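Local coordinates for protein neuraminidase (Influenza A virus, PDB 4GEZ) that is a tetrameric neuraminidase-like coat protein of a bat influenza virus, predicted to cleave terminal sialic acids although its putative active site has diverged, at residues D42-R47 against Y65-N70; A49-D54 against Q359-F364; G295-Q300 against S312-L317. All coordinates share one frame; numbering follows the deposited sequence.

Interaction 1: D42-R47 against Y65-N70; sequences DLILSR and YGLSAN
The guanidinium of Arg47 lies flat over the ring of Tyr65, centres 3.8 Å apart and planes 12° from parallel, a stacked cation-pi pair. It sits in the beta hairpin of strands 44-53 and 58-67, the first two strands of one four-stranded antiparallel blade of the neuraminidase propeller. NH2 comes closest over the ring, 3.5 Å from Tyr65 CG; a bend at chi3 (65°) folds the arginine chain back onto it. NH1 is tied down from outside, by a salt bridge to Glu82 and the carbonyl of Met78, which should fix the rotation of the group. The opposite ring face rests on Leu45, whose CB reaches Tyr65 CZ at 3.5 Å in a CH-pi contact, sandwiching the ring.

Backbone bonds join the strands from Leu45 N to Gly66 O (2.7 Å) and from Tyr65 N to Leu45 O (3.1 Å). Ile44 and Leu67 form a non-hydrogen-bonded pair on the face of the sheet opposite Leu45, and both pack on Phe33 of a neighbouring subunit. Beyond the strand, Ser68 N donates to Leu43 O, while Ser68 OG, also bonded to the carbonyl of Pro40, accepts Leu43 N at 3.0 Å through a bent N-H (135°).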
ATOM      1  N   ASP A  42      10.064  -6.543  -8.256  1.00 21.73           N
ATOM      2  CA  ASP A  42       8.655  -6.784  -7.939  1.00 22.86           C
ATOM      3  C   ASP A  42       7.677  -6.249  -8.983  1.00 19.73           C
ATOM      4  O   ASP A  42       6.464  -6.257  -8.756  1.00 20.10           O
ATOM      5  CB  ASP A  42       8.303  -6.167  -6.583  1.00 18.72           C
ATOM      6  CG  ASP A  42       8.605  -4.678  -6.530  1.00 39.46           C
ATOM      7  OD1 ASP A  42       9.698  -4.272  -6.978  1.00 50.23           O
ATOM      8  OD2 ASP A  42       7.739  -3.906  -6.060  1.00 47.86           O
ATOM      9  N   LEU A  43       8.189  -5.803 -10.127  1.00 10.45           N
ATOM     10  CA  LEU A  43       7.316  -5.319 -11.193  1.00 20.46           C
ATOM     11  C   LEU A  43       6.709  -6.485 -11.970  1.00 16.84           C
ATOM     12  O   LEU A  43       7.345  -7.527 -12.163  1.00 26.22           O
ATOM     13  CB  LEU A  43       8.049  -4.344 -12.136  1.00 19.97           C
ATOM     14  CG  LEU A  43       8.461  -2.999 -11.525  1.00 28.59           C
ATOM     15  CD1 LEU A  43       9.369  -2.181 -12.440  1.00 37.86           C
ATOM     16  CD2 LEU A  43       7.223  -2.203 -11.170  1.00 20.94           C
ATOM     17  N   ILE A  44       5.460  -6.311 -12.381  1.00 12.01           N
ATOM     18  CA  ILE A  44       4.752  -7.332 -13.142  1.00 18.54           C
ATOM     19  C   ILE A  44       4.918  -7.111 -14.639  1.00 17.14           C
ATOM     20  O   ILE A  44       4.647  -6.022 -15.153  1.00 23.76           O
ATOM     21  CB  ILE A  44       3.245  -7.349 -12.778  1.00 20.09           C
ATOM     22  CG1 ILE A  44       3.066  -7.693 -11.297  1.00 23.57           C
ATOM     23  CG2 ILE A  44       2.502  -8.370 -13.615  1.00 11.21           C
ATOM     24  CD1 ILE A  44       1.636  -7.595 -10.799  1.00 21.41           C
ATOM     25  N   LEU A  45       5.367  -8.148 -15.338  1.00 19.02           N
ATOM     26  CA  LEU A  45       5.519  -8.077 -16.787  1.00 14.59           C
ATOM     27  C   LEU A  45       4.142  -8.327 -17.394  1.00 18.39           C
ATOM     28  O   LEU A  45       3.413  -9.205 -16.937  1.00 23.98           O
ATOM     29  CB  LEU A  45       6.553  -9.099 -17.280  1.00 12.23           C
ATOM     30  CG  LEU A  45       7.911  -8.997 -16.572  1.00 20.34           C
ATOM     31  CD1 LEU A  45       8.901 -10.064 -17.015  1.00 17.19           C
ATOM     32  CD2 LEU A  45       8.494  -7.622 -16.781  1.00 18.76           C
ATOM     33  N   SER A  46       3.780  -7.549 -18.409  1.00 21.60           N
ATOM     34  CA  SER A  46       2.417  -7.566 -18.921  1.00 15.29           C
ATOM     35  C   SER A  46       2.349  -7.533 -20.442  1.00 21.38           C
ATOM     36  O   SER A  46       3.339  -7.243 -21.116  1.00 33.56           O
ATOM     37  CB  SER A  46       1.634  -6.383 -18.353  1.00 14.54           C
ATOM     38  OG  SER A  46       2.149  -5.157 -18.831  1.00 21.67           O
ATOM     39  N   ARG A  47       1.166  -7.846 -20.964  1.00 19.77           N
ATOM     40  CA  ARG A  47       0.857  -7.701 -22.381  1.00 16.57           C
ATOM     41  C   ARG A  47      -0.647  -7.497 -22.522  1.00 24.63           C
ATOM     42  O   ARG A  47      -1.397  -7.726 -21.565  1.00 11.04           O
ATOM     43  CB  ARG A  47       1.324  -8.925 -23.179  1.00 11.73           C
ATOM     44  CG  ARG A  47       0.736 -10.257 -22.719  1.00 23.12           C
ATOM     45  CD  ARG A  47       1.214 -11.412 -23.605  1.00 26.21           C
ATOM     46  NE  ARG A  47       2.660 -11.630 -23.506  1.00 36.07           N
ATOM     47  CZ  ARG A  47       3.231 -12.693 -22.942  1.00 30.26           C
ATOM     48  NH1 ARG A  47       2.487 -13.669 -22.441  1.00 24.60           N
ATOM     49  NH2 ARG A  47       4.553 -12.793 -22.897  1.00 22.14           N
ATOM     50  N   TYR A  65       2.425 -12.162 -17.081  1.00 18.95           N
ATOM     51  CA  TYR A  65       3.152 -13.384 -17.437  1.00 18.48           C
ATOM     52  C   TYR A  65       4.462 -13.587 -16.662  1.00 13.40           C
ATOM     53  O   TYR A  65       5.086 -14.651 -16.753  1.00 11.75           O
ATOM     54  CB  TYR A  65       3.408 -13.437 -18.954  1.00 17.98           C
ATOM     55  CG  TYR A  65       4.361 -12.381 -19.473  1.00 17.22           C
ATOM     56  CD1 TYR A  65       5.721 -12.642 -19.596  1.00 26.87           C
ATOM     57  CD2 TYR A  65       3.896 -11.127 -19.852  1.00 21.73           C
ATOM     58  CE1 TYR A  65       6.594 -11.679 -20.074  1.00 28.95           C
ATOM     59  CE2 TYR A  65       4.756 -10.156 -20.330  1.00 19.02           C
ATOM     60  CZ  TYR A  65       6.105 -10.440 -20.439  1.00 24.17           C
ATOM     61  OH  TYR A  65       6.966  -9.480 -20.915  1.00 24.14           O
ATOM     62  N   GLY A  66       4.898 -12.571 -15.923  1.00  6.97           N
ATOM     63  CA  GLY A  66       6.150 -12.695 -15.196  1.00  7.08           C
ATOM     64  C   GLY A  66       6.522 -11.552 -14.269  1.00 13.39           C
ATOM     65  O   GLY A  66       5.811 -10.544 -14.176  1.00 11.06           O
ATOM     66  N   LEU A  67       7.652 -11.715 -13.587  1.00 13.18           N
ATOM     67  CA  LEU A  67       8.175 -10.697 -12.682  1.00 16.65           C
ATOM     68  C   LEU A  67       9.487 -10.135 -13.225  1.00 23.24           C
ATOM     69  O   LEU A  67      10.247 -10.840 -13.891  1.00 26.37           O
ATOM     70  CB  LEU A  67       8.386 -11.282 -11.283  1.00 22.83           C
ATOM     71  CG  LEU A  67       7.131 -11.743 -10.538  1.00 26.00           C
ATOM     72  CD1 LEU A  67       7.477 -12.316  -9.176  1.00 29.06           C
ATOM     73  CD2 LEU A  67       6.148 -10.603 -10.385  1.00 21.79           C
ATOM     74  N   SER A  68       9.748  -8.866 -12.934  1.00 27.96           N
ATOM     75  CA  SER A  68      10.921  -8.177 -13.459  1.00 22.70           C
ATOM     76  C   SER A  68      12.246  -8.696 -12.901  1.00 22.92           C
ATOM     77  O   SER A  68      13.297  -8.503 -13.509  1.00 27.37           O
ATOM     78  CB  SER A  68      10.791  -6.669 -13.231  1.00 23.04           C
ATOM     79  OG  SER A  68      10.514  -6.381 -11.877  1.00 28.64           O
ATOM     80  N   ALA A  69      12.194  -9.354 -11.748  1.00 26.32           N
ATOM     81  CA  ALA A  69      13.373  -9.990 -11.171  1.00 20.48           C
ATOM     82  C   ALA A  69      13.984 -11.006 -12.131  1.00 22.11           C
ATOM     83  O   ALA A  69      15.163 -11.343 -12.024  1.00 20.71           O
ATOM     84  CB  ALA A  69      13.010 -10.665  -9.860  1.00 13.58           C
ATOM     85  N   ASN A  70      13.166 -11.493 -13.059  1.00 25.76           N
ATOM     86  CA  ASN A  70      13.593 -12.479 -14.042  1.00 27.14           C
ATOM     87  C   ASN A  70      13.692 -11.859 -15.441  1.00 28.07           C
ATOM     88  O   ASN A  70      13.561 -12.552 -16.448  1.00 30.45           O
ATOM     89  CB  ASN A  70      12.647 -13.687 -14.026  1.00 20.33           C
ATOM     90  CG  ASN A  70      12.564 -14.347 -12.652  1.00 25.86           C
ATOM     91  OD1 ASN A  70      13.516 -14.981 -12.196  1.00 31.74           O
ATOM     92  ND2 ASN A  70      11.422 -14.199 -11.991  1.00 20.05           N
TER

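Interaction 2: A49-D54 against Q359-F364; sequences AYVSCD and QELSTF
Thr363 OG1 is held by two side chains of the neighbouring strand 25-30, Thr29 OG1 and His30 ND1, both by hydrogen bonds, while the methyl of the same side chain is turned to Val51. With OG1 set between the backbone N and the carbonyl carbon (chi1 64°), CG2 falls anti to the carbonyl carbon, where it meets Val51 CG2 at 4.2 Å, the two side chains standing roughly perpendicular. The main apolar contact lies two residues earlier on the same strand face, at Leu361. Its CD2 methyl is placed against two residues, 3.7 Å from Val51 CG2 and 3.9 Å from Ala49 CB, and the Leu361 and Val51 side chains run antiparallel past one another. Leu361 CD1 approaches the same alanine, 4.1 Å from Ala49 CB.

This is packing between two blades of the beta propeller: strand 44-53 belongs to one four-stranded sheet and strand 359-367 to another, in which it pairs with strand 25-30. The segment axes come no nearer than 8.4 Å and run 36° apart, too far for backbone pairing, so the gap is bridged by side chains, chiefly the two methyls of Leu361, which also lie near the carbonyl oxygens of Ala49 and Tyr50. Phe329 of strand 322-329 touches both Val51 and Thr363, extending the apolar layer. The carbonyl oxygen of Ala49 accepts a hydrogen bond from Arg325 NH2.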
ATOM      1  N   ALA A  49      -2.558  -4.873 -22.617  1.00 21.67           N
ATOM      2  CA  ALA A  49      -3.137  -3.945 -21.651  1.00 17.58           C
ATOM      3  C   ALA A  49      -4.115  -2.976 -22.316  1.00 11.05           C
ATOM      4  O   ALA A  49      -3.976  -2.656 -23.495  1.00 16.16           O
ATOM      5  CB  ALA A  49      -2.037  -3.178 -20.915  1.00 12.07           C
ATOM      6  N   TYR A  50      -5.098  -2.517 -21.546  1.00 21.04           N
ATOM      7  CA  TYR A  50      -6.062  -1.512 -21.994  1.00 24.65           C
ATOM      8  C   TYR A  50      -6.560  -0.747 -20.773  1.00 21.51           C
ATOM      9  O   TYR A  50      -6.228  -1.110 -19.647  1.00 15.22           O
ATOM     10  CB  TYR A  50      -7.232  -2.154 -22.759  1.00  8.25           C
ATOM     11  CG  TYR A  50      -7.963  -3.235 -21.998  1.00  8.17           C
ATOM     12  CD1 TYR A  50      -7.513  -4.549 -22.025  1.00 12.16           C
ATOM     13  CD2 TYR A  50      -9.109  -2.947 -21.262  1.00  8.22           C
ATOM     14  CE1 TYR A  50      -8.173  -5.543 -21.335  1.00 10.06           C
ATOM     15  CE2 TYR A  50      -9.778  -3.937 -20.565  1.00  8.15           C
ATOM     16  CZ  TYR A  50      -9.301  -5.232 -20.609  1.00 10.50           C
ATOM     17  OH  TYR A  50      -9.949  -6.234 -19.925  1.00  7.97           O
ATOM     18  N   VAL A  51      -7.365   0.288 -20.990  1.00 19.56           N
ATOM     19  CA  VAL A  51      -7.817   1.152 -19.905  1.00  9.73           C
ATOM     20  C   VAL A  51      -9.340   1.136 -19.811  1.00 18.89           C
ATOM     21  O   VAL A  51     -10.032   1.126 -20.831  1.00 21.92           O
ATOM     22  CB  VAL A  51      -7.311   2.604 -20.121  1.00 20.72           C
ATOM     23  CG1 VAL A  51      -7.856   3.543 -19.060  1.00 21.20           C
ATOM     24  CG2 VAL A  51      -5.802   2.632 -20.107  1.00 16.79           C
ATOM     25  N   SER A  52      -9.855   1.109 -18.585  1.00 25.35           N
ATOM     26  CA  SER A  52     -11.289   1.254 -18.340  1.00 22.70           C
ATOM     27  C   SER A  52     -11.489   1.985 -17.012  1.00 27.16           C
ATOM     28  O   SER A  52     -10.723   1.785 -16.066  1.00 29.91           O
ATOM     29  CB  SER A  52     -11.991  -0.111 -18.332  1.00 16.70           C
ATOM     30  OG  SER A  52     -13.400   0.046 -18.353  1.00 25.52           O
ATOM     31  N   CYS A  53     -12.519   2.825 -16.948  1.00 19.35           N
ATOM     32  CA  CYS A  53     -12.721   3.716 -15.813  1.00 18.93           C
ATOM     33  C   CYS A  53     -14.055   3.453 -15.128  1.00 31.12           C
ATOM     34  O   CYS A  53     -15.025   3.064 -15.784  1.00 33.64           O
ATOM     35  CB  CYS A  53     -12.679   5.175 -16.281  1.00 20.73           C
ATOM     36  SG  CYS A  53     -11.295   5.589 -17.361  1.00 50.75           S
ATOM     37  N   ASP A  54     -14.105   3.687 -13.817  1.00 29.17           N
ATOM     38  CA  ASP A  54     -15.373   3.716 -13.088  1.00 27.92           C
ATOM     39  C   ASP A  54     -15.827   5.161 -12.916  1.00 26.46           C
ATOM     40  O   ASP A  54     -15.415   6.030 -13.678  1.00 35.38           O
ATOM     41  CB  ASP A  54     -15.278   2.989 -11.736  1.00 32.50           C
ATOM     42  CG  ASP A  54     -14.241   3.599 -10.794  1.00 34.50           C
ATOM     43  OD1 ASP A  54     -13.912   4.801 -10.908  1.00 40.73           O
ATOM     44  OD2 ASP A  54     -13.753   2.859  -9.916  1.00 26.31           O
ATOM     45  N   GLN A 359       6.476  -2.049 -22.096  1.00 31.28           N
ATOM     46  CA  GLN A 359       5.597  -1.259 -22.940  1.00 30.52           C
ATOM     47  C   GLN A 359       4.835  -0.357 -21.995  1.00 28.65           C
ATOM     48  O   GLN A 359       3.980  -0.823 -21.247  1.00 30.66           O
ATOM     49  CB  GLN A 359       4.596  -2.146 -23.693  1.00 35.74           C
ATOM     50  CG  GLN A 359       5.191  -3.262 -24.544  1.00 41.91           C
ATOM     51  CD  GLN A 359       5.775  -2.751 -25.847  1.00 44.28           C
ATOM     52  OE1 GLN A 359       6.673  -1.913 -25.849  1.00 37.99           O
ATOM     53  NE2 GLN A 359       5.248  -3.239 -26.964  1.00 52.70           N
ATOM     54  N   GLU A 360       5.175   0.924 -21.987  1.00 28.07           N
ATOM     55  CA  GLU A 360       4.410   1.866 -21.189  1.00 25.80           C
ATOM     56  C   GLU A 360       3.045   2.061 -21.835  1.00 28.63           C
ATOM     57  O   GLU A 360       2.938   2.192 -23.062  1.00 26.58           O
ATOM     58  CB  GLU A 360       5.141   3.202 -21.056  1.00 31.75           C
ATOM     59  CG  GLU A 360       4.461   4.171 -20.098  1.00 37.76           C
ATOM     60  CD  GLU A 360       4.973   5.587 -20.224  1.00 49.70           C
ATOM     61  OE1 GLU A 360       6.097   5.783 -20.734  1.00 59.23           O
ATOM     62  OE2 GLU A 360       4.240   6.507 -19.812  1.00 46.72           O
ATOM     63  N   LEU A 361       1.999   2.078 -21.019  1.00 22.80           N
ATOM     64  CA  LEU A 361       0.662   2.332 -21.538  1.00 19.77           C
ATOM     65  C   LEU A 361       0.351   3.821 -21.415  1.00 23.23           C
ATOM     66  O   LEU A 361      -0.098   4.283 -20.364  1.00 15.94           O
ATOM     67  CB  LEU A 361      -0.377   1.495 -20.785  1.00 24.88           C
ATOM     68  CG  LEU A 361      -1.742   1.317 -21.462  1.00 24.11           C
ATOM     69  CD1 LEU A 361      -1.599   0.503 -22.734  1.00 17.87           C
ATOM     70  CD2 LEU A 361      -2.752   0.657 -20.529  1.00 21.35           C
ATOM     71  N   SER A 362       0.618   4.573 -22.481  1.00 27.63           N
ATOM     72  CA  SER A 362       0.356   6.008 -22.486  1.00 26.62           C
ATOM     73  C   SER A 362      -1.120   6.268 -22.779  1.00 23.86           C
ATOM     74  O   SER A 362      -1.798   5.431 -23.374  1.00 27.45           O
ATOM     75  CB  SER A 362       1.232   6.706 -23.531  1.00 20.24           C
ATOM     76  OG  SER A 362       0.841   6.345 -24.840  1.00 23.20           O
ATOM     77  N   THR A 363      -1.617   7.425 -22.344  1.00 14.85           N
ATOM     78  CA  THR A 363      -3.004   7.809 -22.590  1.00 13.89           C
ATOM     79  C   THR A 363      -3.055   9.238 -23.106  1.00 23.81           C
ATOM     80  O   THR A 363      -2.327  10.104 -22.623  1.00 19.05           O
ATOM     81  CB  THR A 363      -3.897   7.690 -21.319  1.00 24.19           C
ATOM     82  OG1 THR A 363      -3.450   8.613 -20.315  1.00 26.58           O
ATOM     83  CG2 THR A 363      -3.865   6.283 -20.752  1.00 17.42           C
ATOM     84  N   PHE A 364      -3.936   9.478 -24.073  1.00 28.30           N
ATOM     85  CA  PHE A 364      -4.153  10.811 -24.620  1.00 20.91           C
ATOM     86  C   PHE A 364      -5.653  11.111 -24.607  1.00 23.54           C
ATOM     87  O   PHE A 364      -6.471  10.209 -24.804  1.00 24.16           O
ATOM     88  CB  PHE A 364      -3.618  10.907 -26.053  1.00 16.01           C
ATOM     89  CG  PHE A 364      -2.113  10.922 -26.153  1.00 24.86           C
ATOM     90  CD1 PHE A 364      -1.382   9.741 -26.068  1.00 26.54           C
ATOM     91  CD2 PHE A 364      -1.429  12.118 -26.353  1.00 26.20           C
ATOM     92  CE1 PHE A 364       0.005   9.751 -26.173  1.00 23.63           C
ATOM     93  CE2 PHE A 364      -0.043  12.140 -26.458  1.00 24.15           C
ATOM     94  CZ  PHE A 364       0.676  10.952 -26.366  1.00 20.94           C
TER

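Interaction 3: G295-Q300 against S312-L317; sequences GFVLEQ and SLSYEL
A beta hairpin formed by strands 294-301 and 313-318 provides this contact, with Leu298 opposite Tyr315. Those two residues are a hydrogen-bonded antiparallel pair: Leu298 N donates to Tyr315 O at 2.7 Å, in the carbonyl plane, and Tyr315 N returns a bond to Leu298 O at 2.6 Å, nearly in line with the carbonyl. Further along, Gln300 N reaches Leu313 O (2.7 Å) and Ser312 N closes on Gln300 O.

On the face carrying Leu298, the CD2 branch of that leucine meets CD1 of Leu317 at 3.8 Å. The same methyl, Leu317 CD1, lies 4.2 Å from Phe296 CD2, at the ring edge. In the propeller this hydrophobic side faces the next blade, where Leu298 and Leu317 both rest on Phe344 and Phe296 on Leu346. On the face of Leu298, toward the loop joining the strands, Gln300 runs alongside Leu313, CB to CB 3.7 Å. Strand 282-286 pairs with the far side of strand 294-301, giving an antiparallel sheet.

The face of Val297 and Glu299 is more polar. The straight chain of Glu299 passes Ser314, Glu299 CG 3.4 Å from Ser314 OG, and that hydroxyl, anti to its own amide nitrogen (chi1 -173°), gives a weak bond to Glu299 OE2 at 3.4 Å. The stronger partner of that carboxylate is Lys286, which forms a salt bridge with OE1.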
ATOM      1  N   GLY A 295       6.939   5.855 -34.190  1.00 19.18           N
ATOM      2  CA  GLY A 295       6.139   7.064 -34.264  1.00 24.85           C
ATOM      3  C   GLY A 295       4.639   6.826 -34.189  1.00 31.57           C
ATOM      4  O   GLY A 295       4.181   5.682 -34.137  1.00 33.13           O
ATOM      5  N   PHE A 296       3.878   7.917 -34.180  1.00 26.45           N
ATOM      6  CA  PHE A 296       2.425   7.867 -34.123  1.00 22.72           C
ATOM      7  C   PHE A 296       1.897   9.216 -34.598  1.00 23.94           C
ATOM      8  O   PHE A 296       2.273  10.256 -34.054  1.00 18.83           O
ATOM      9  CB  PHE A 296       1.957   7.592 -32.694  1.00 23.57           C
ATOM     10  CG  PHE A 296       0.585   6.983 -32.605  1.00 25.18           C
ATOM     11  CD1 PHE A 296       0.352   5.696 -33.068  1.00 24.90           C
ATOM     12  CD2 PHE A 296      -0.468   7.692 -32.039  1.00 19.03           C
ATOM     13  CE1 PHE A 296      -0.912   5.128 -32.981  1.00 22.88           C
ATOM     14  CE2 PHE A 296      -1.730   7.132 -31.941  1.00 14.39           C
ATOM     15  CZ  PHE A 296      -1.953   5.850 -32.413  1.00 14.65           C
ATOM     16  N   VAL A 297       1.046   9.205 -35.621  1.00 34.66           N
ATOM     17  CA  VAL A 297       0.483  10.449 -36.148  1.00 32.86           C
ATOM     18  C   VAL A 297      -1.049  10.432 -36.182  1.00 29.13           C
ATOM     19  O   VAL A 297      -1.663   9.451 -36.602  1.00 27.30           O
ATOM     20  CB  VAL A 297       1.102  10.832 -37.530  1.00 41.40           C
ATOM     21  CG1 VAL A 297       1.555   9.598 -38.282  1.00 43.89           C
ATOM     22  CG2 VAL A 297       0.133  11.670 -38.363  1.00 37.54           C
ATOM     23  N   LEU A 298      -1.658  11.523 -35.722  1.00 26.40           N
ATOM     24  CA  LEU A 298      -3.108  11.660 -35.737  1.00 20.49           C
ATOM     25  C   LEU A 298      -3.478  12.641 -36.839  1.00 34.91           C
ATOM     26  O   LEU A 298      -2.890  13.717 -36.938  1.00 30.05           O
ATOM     27  CB  LEU A 298      -3.624  12.192 -34.398  1.00 26.04           C
ATOM     28  CG  LEU A 298      -3.975  11.216 -33.271  1.00 26.14           C
ATOM     29  CD1 LEU A 298      -5.263  10.474 -33.571  1.00 25.70           C
ATOM     30  CD2 LEU A 298      -2.843  10.239 -33.003  1.00 29.29           C
ATOM     31  N   GLU A 299      -4.439  12.264 -37.676  1.00 44.92           N
ATOM     32  CA  GLU A 299      -4.879  13.130 -38.761  1.00 41.27           C
ATOM     33  C   GLU A 299      -6.393  13.342 -38.765  1.00 33.36           C
ATOM     34  O   GLU A 299      -7.165  12.396 -38.604  1.00 35.81           O
ATOM     35  CB  GLU A 299      -4.403  12.576 -40.110  1.00 51.93           C
ATOM     36  CG  GLU A 299      -2.887  12.575 -40.277  1.00 64.75           C
ATOM     37  CD  GLU A 299      -2.442  11.980 -41.600  1.00 73.63           C
ATOM     38  OE1 GLU A 299      -3.194  11.152 -42.159  1.00 75.78           O
ATOM     39  OE2 GLU A 299      -1.343  12.338 -42.079  1.00 78.30           O
ATOM     40  N   GLN A 300      -6.804  14.594 -38.952  1.00 28.29           N
ATOM     41  CA  GLN A 300      -8.215  14.962 -38.941  1.00 28.36           C
ATOM     42  C   GLN A 300      -8.793  14.961 -40.359  1.00 35.95           C
ATOM     43  O   GLN A 300      -8.174  15.476 -41.294  1.00 35.84           O
ATOM     44  CB  GLN A 300      -8.384  16.348 -38.315  1.00 33.32           C
ATOM     45  CG  GLN A 300      -9.823  16.741 -38.015  1.00 43.12           C
ATOM     46  CD  GLN A 300      -9.992  18.236 -37.832  1.00 42.81           C
ATOM     47  OE1 GLN A 300      -9.264  19.031 -38.424  1.00 48.72           O
ATOM     48  NE2 GLN A 300     -10.960  18.628 -37.014  1.00 40.69           N
ATOM     49  N   SER A 312      -7.055  17.879 -42.843  1.00 41.36           N
ATOM     50  CA  SER A 312      -6.939  19.287 -42.498  1.00 47.09           C
ATOM     51  C   SER A 312      -5.862  19.449 -41.429  1.00 50.98           C
ATOM     52  O   SER A 312      -5.012  20.337 -41.513  1.00 55.27           O
ATOM     53  CB  SER A 312      -8.279  19.830 -41.997  1.00 47.79           C
ATOM     54  OG  SER A 312      -8.688  19.171 -40.811  1.00 55.68           O
ATOM     55  N   LEU A 313      -5.901  18.572 -40.430  1.00 51.52           N
ATOM     56  CA  LEU A 313      -4.952  18.614 -39.319  1.00 49.86           C
ATOM     57  C   LEU A 313      -4.147  17.318 -39.215  1.00 47.90           C
ATOM     58  O   LEU A 313      -4.690  16.225 -39.378  1.00 48.26           O
ATOM     59  CB  LEU A 313      -5.699  18.868 -38.005  1.00 47.43           C
ATOM     60  CG  LEU A 313      -5.720  20.297 -37.456  1.00 50.31           C
ATOM     61  CD1 LEU A 313      -6.214  21.287 -38.493  1.00 57.63           C
ATOM     62  CD2 LEU A 313      -6.578  20.384 -36.200  1.00 52.90           C
ATOM     63  N   SER A 314      -2.848  17.449 -38.954  1.00 43.99           N
ATOM     64  CA  SER A 314      -1.959  16.294 -38.810  1.00 42.34           C
ATOM     65  C   SER A 314      -0.991  16.477 -37.641  1.00 43.10           C
ATOM     66  O   SER A 314      -0.105  17.328 -37.694  1.00 50.48           O
ATOM     67  CB  SER A 314      -1.166  16.076 -40.107  1.00 42.71           C
ATOM     68  OG  SER A 314      -0.421  14.872 -40.068  1.00 52.18           O
ATOM     69  N   TYR A 315      -1.152  15.678 -36.589  1.00 38.70           N
ATOM     70  CA  TYR A 315      -0.256  15.764 -35.438  1.00 32.63           C
ATOM     71  C   TYR A 315       0.658  14.554 -35.360  1.00 34.75           C
ATOM     72  O   TYR A 315       0.200  13.415 -35.356  1.00 43.54           O
ATOM     73  CB  TYR A 315      -1.051  15.887 -34.135  1.00 18.69           C
ATOM     74  CG  TYR A 315      -1.734  17.222 -33.946  1.00 21.66           C
ATOM     75  CD1 TYR A 315      -0.994  18.368 -33.689  1.00 23.78           C
ATOM     76  CD2 TYR A 315      -3.118  17.335 -34.016  1.00 33.04           C
ATOM     77  CE1 TYR A 315      -1.611  19.590 -33.512  1.00 38.13           C
ATOM     78  CE2 TYR A 315      -3.746  18.551 -33.839  1.00 39.77           C
ATOM     79  CZ  TYR A 315      -2.986  19.676 -33.587  1.00 48.09           C
ATOM     80  OH  TYR A 315      -3.602  20.893 -33.408  1.00 59.75           O
ATOM     81  N   GLU A 316       1.956  14.813 -35.304  1.00 35.78           N
ATOM     82  CA  GLU A 316       2.932  13.754 -35.127  1.00 38.19           C
ATOM     83  C   GLU A 316       3.314  13.683 -33.653  1.00 36.62           C
ATOM     84  O   GLU A 316       4.211  14.395 -33.207  1.00 38.97           O
ATOM     85  CB  GLU A 316       4.160  14.025 -35.994  1.00 38.15           C
ATOM     86  CG  GLU A 316       5.204  12.923 -35.968  1.00 43.67           C
ATOM     87  CD  GLU A 316       6.297  13.142 -36.992  1.00 48.96           C
ATOM     88  OE1 GLU A 316       7.481  13.185 -36.595  1.00 48.98           O
ATOM     89  OE2 GLU A 316       5.972  13.265 -38.191  1.00 53.64           O
ATOM     90  N   LEU A 317       2.617  12.832 -32.902  1.00 34.87           N
ATOM     91  CA  LEU A 317       2.837  12.709 -31.462  1.00 27.99           C
ATOM     92  C   LEU A 317       4.178  12.057 -31.158  1.00 24.95           C
ATOM     93  O   LEU A 317       4.852  12.418 -30.194  1.00 31.92           O
ATOM     94  CB  LEU A 317       1.713  11.895 -30.805  1.00 24.77           C
ATOM     95  CG  LEU A 317       0.278  12.423 -30.803  1.00 23.33           C
ATOM     96  CD1 LEU A 317      -0.660  11.447 -30.120  1.00 24.18           C
ATOM     97  CD2 LEU A 317       0.223  13.759 -30.105  1.00 24.16           C
TER

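How the interactions relate
Interactions 1 and 3 are hairpin contacts within separate blades of the propeller, their centres about 33 Å apart, whereas interaction 2 joins two blades. Interactions 1 and 2 share strand 44-53: one end pairs with strand 58-67 near a subunit interface, and the other packs against strand 359-367, with centres about 18 Å apart. Interaction 3, nested in the loop that interaction 2 closes, meets it where Phe364 CE2 lies 3.8 Å from Leu317 CD1. Along the chain the segments of interactions 1 and 2 alternate, 49-54 falling between 42-47 and 65-70, and interaction 1 closes before interaction 3 opens; interaction 2 brings the late strand 359-367 back to strand 44-53, next to where the propeller ring closes.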